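Local coordinates for protein Ral guanine nucleotide dissociation stimulator-like 2 (Mus musculus, PDB 4JGW) that probably acts as a guanine nucleotide exchange factor for small G proteins and associates in vitro with GTP-bound Rap1A and H-Ras, at residues L199-D204 with S445-W450. Sequence-based numbering, arbitrary orientation.
Sequences LVFLAD and SDIQQW
The phenyl ring of F201 reaches across to the first turns of helix 445-453 and packs against I447 and W450, joining two parts of the helical Ras-GEF (CDC25-homology) domain that lie far apart in sequence. I447 supplies a CH-pi contact: its CG1 branch, which suits the place by carrying C-H groups, sits over one face of the ring, 3.8 Å from the centroid and displaced toward the CD2 rim, where the two carbons are 3.5 Å apart. W450, three residues on and on the same side of the helix, meets the ring edge instead. F201 CE1 comes to 3.9 Å from W450 CG, and the phenyl ring and the five-membered ring of the indole form an oblique pair, planes at 53°. Flat, apolar phenylalanine suits this place because it can offer a face to a branched aliphatic chain and an edge to a second aromatic. With CG anti to the backbone N (chi1 171°), W450 turns its broad apolar indole to F201; its CB, fixed by the backbone, lies 3.9 Å from F201 CE1.

Further out, I447 also packs on H205 and Q209 of helix 203-219, which starts just after F201. Tryptophan can also donate: the buried indole is held by a hydrogen bond from W450 NE1 to D194 O, while N444 OD1 accepts one from I447 N. The backbone of F201 is tied to helix 284-303, K293 NZ donating a hydrogen bond to F201 O.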
loop_
_atom_site.group_PDB
_atom_site.type_symbol
_atom_site.label_atom_id
_atom_site.label_comp_id
_atom_site.label_asym_id
_atom_site.label_seq_id
_atom_site.Cartn_x
_atom_site.Cartn_y
_atom_site.Cartn_z
ATOM N N LEU A 199 3.562 -30.582 7.847
ATOM C CA LEU A 199 2.914 -31.809 7.378
ATOM C C LEU A 199 1.714 -32.222 8.230
ATOM O O LEU A 199 0.818 -32.911 7.749
ATOM C CB LEU A 199 3.930 -32.960 7.338
ATOM C CG LEU A 199 5.120 -32.881 6.375
ATOM C CD1 LEU A 199 6.128 -33.974 6.688
ATOM C CD2 LEU A 199 4.679 -32.960 4.912
ATOM N N VAL A 200 1.712 -31.796 9.492
ATOM C CA VAL A 200 0.687 -32.171 10.474
ATOM C C VAL A 200 -0.666 -31.476 10.245
ATOM O O VAL A 200 -1.712 -31.986 10.659
ATOM C CB VAL A 200 1.206 -31.936 11.926
ATOM C CG1 VAL A 200 0.074 -31.942 12.948
ATOM C CG2 VAL A 200 2.253 -32.986 12.290
ATOM N N PHE A 201 -0.638 -30.323 9.581
ATOM C CA PHE A 201 -1.860 -29.569 9.295
ATOM C C PHE A 201 -2.282 -29.732 7.839
ATOM O O PHE A 201 -1.457 -30.022 6.978
ATOM C CB PHE A 201 -1.668 -28.085 9.614
ATOM C CG PHE A 201 -1.120 -27.820 10.989
ATOM C CD1 PHE A 201 0.208 -27.436 11.155
ATOM C CD2 PHE A 201 -1.928 -27.950 12.114
ATOM C CE1 PHE A 201 0.724 -27.186 12.422
ATOM C CE2 PHE A 201 -1.426 -27.701 13.387
ATOM C CZ PHE A 201 -0.095 -27.319 13.543
ATOM N N LEU A 202 -3.571 -29.547 7.572
ATOM C CA LEU A 202 -4.081 -29.582 6.205
ATOM C C LEU A 202 -3.662 -28.322 5.448
ATOM O O LEU A 202 -3.598 -27.235 6.028
ATOM C CB LEU A 202 -5.605 -29.761 6.200
ATOM C CG LEU A 202 -6.128 -31.160 6.559
ATOM C CD1 LEU A 202 -7.582 -31.109 7.011
ATOM C CD2 LEU A 202 -5.961 -32.141 5.400
ATOM N N ALA A 203 -3.370 -28.481 4.158
ATOM C CA ALA A 203 -2.791 -27.410 3.342
ATOM C C ALA A 203 -3.709 -26.203 3.181
ATOM O O ALA A 203 -3.250 -25.062 3.245
ATOM C CB ALA A 203 -2.373 -27.943 1.985
ATOM N N ASP A 204 -4.999 -26.459 2.970
ATOM C CA ASP A 204 -5.990 -25.389 2.866
ATOM C C ASP A 204 -6.108 -24.601 4.171
ATOM O O ASP A 204 -6.267 -23.381 4.146
ATOM C CB ASP A 204 -7.356 -25.928 2.411
ATOM C CG ASP A 204 -7.858 -27.078 3.272
ATOM O OD1 ASP A 204 -7.089 -28.037 3.511
ATOM O OD2 ASP A 204 -9.034 -27.029 3.695
ATOM N N SER A 445 -6.054 -21.711 16.516
ATOM C CA SER A 445 -5.097 -21.500 17.611
ATOM C C SER A 445 -3.802 -22.309 17.487
ATOM O O SER A 445 -2.722 -21.805 17.797
ATOM C CB SER A 445 -5.758 -21.757 18.972
ATOM O OG SER A 445 -6.093 -23.124 19.136
ATOM N N ASP A 446 -3.912 -23.553 17.029
ATOM C CA ASP A 446 -2.754 -24.449 16.970
ATOM C C ASP A 446 -1.824 -24.225 15.772
ATOM O O ASP A 446 -0.611 -24.389 15.900
ATOM C CB ASP A 446 -3.181 -25.916 17.084
ATOM C CG ASP A 446 -3.584 -26.292 18.501
ATOM O OD1 ASP A 446 -4.733 -25.996 18.897
ATOM O OD2 ASP A 446 -2.750 -26.884 19.221
ATOM N N ILE A 447 -2.382 -23.852 14.621
ATOM C CA ILE A 447 -1.555 -23.461 13.472
ATOM C C ILE A 447 -0.830 -22.150 13.783
ATOM O O ILE A 447 0.357 -22.001 13.479
ATOM C CB ILE A 447 -2.365 -23.334 12.153
ATOM C CG1 ILE A 447 -3.026 -24.668 11.797
ATOM C CG2 ILE A 447 -1.461 -22.871 11.002
ATOM C CD1 ILE A 447 -3.995 -24.602 10.633
ATOM N N GLN A 448 -1.549 -21.218 14.409
ATOM C CA GLN A 448 -0.977 -19.934 14.821
ATOM C C GLN A 448 0.171 -20.114 15.815
ATOM O O GLN A 448 1.208 -19.461 15.689
ATOM C CB GLN A 448 -2.053 -19.007 15.400
ATOM C CG GLN A 448 -3.042 -18.449 14.372
ATOM C CD GLN A 448 -2.409 -17.490 13.368
ATOM O OE1 GLN A 448 -1.386 -16.857 13.641
ATOM N NE2 GLN A 448 -3.027 -17.374 12.201
ATOM N N GLN A 449 -0.018 -21.007 16.789
ATOM C CA GLN A 449 1.015 -21.310 17.784
ATOM C C GLN A 449 2.267 -21.915 17.139
ATOM O O GLN A 449 3.389 -21.597 17.538
ATOM C CB GLN A 449 0.469 -22.233 18.882
ATOM C CG GLN A 449 1.400 -22.396 20.086
ATOM C CD GLN A 449 0.752 -23.117 21.258
ATOM O OE1 GLN A 449 0.025 -24.098 21.082
ATOM N NE2 GLN A 449 1.021 -22.633 22.467
ATOM N N TRP A 450 2.065 -22.779 16.144
ATOM C CA TRP A 450 3.169 -23.364 15.383
ATOM C C TRP A 450 3.938 -22.300 14.593
ATOM O O TRP A 450 5.172 -22.292 14.596
ATOM C CB TRP A 450 2.664 -24.474 14.453
ATOM C CG TRP A 450 3.702 -24.964 13.479
ATOM C CD1 TRP A 450 4.760 -25.783 13.750
ATOM C CD2 TRP A 450 3.778 -24.661 12.078
ATOM N NE1 TRP A 450 5.492 -26.009 12.608
ATOM C CE2 TRP A 450 4.913 -25.331 11.568
ATOM C CE3 TRP A 450 3.000 -23.884 11.207
ATOM C CZ2 TRP A 450 5.288 -25.252 10.222
ATOM C CZ3 TRP A 450 3.374 -23.807 9.868
ATOM C CH2 TRP A 450 4.509 -24.488 9.391
#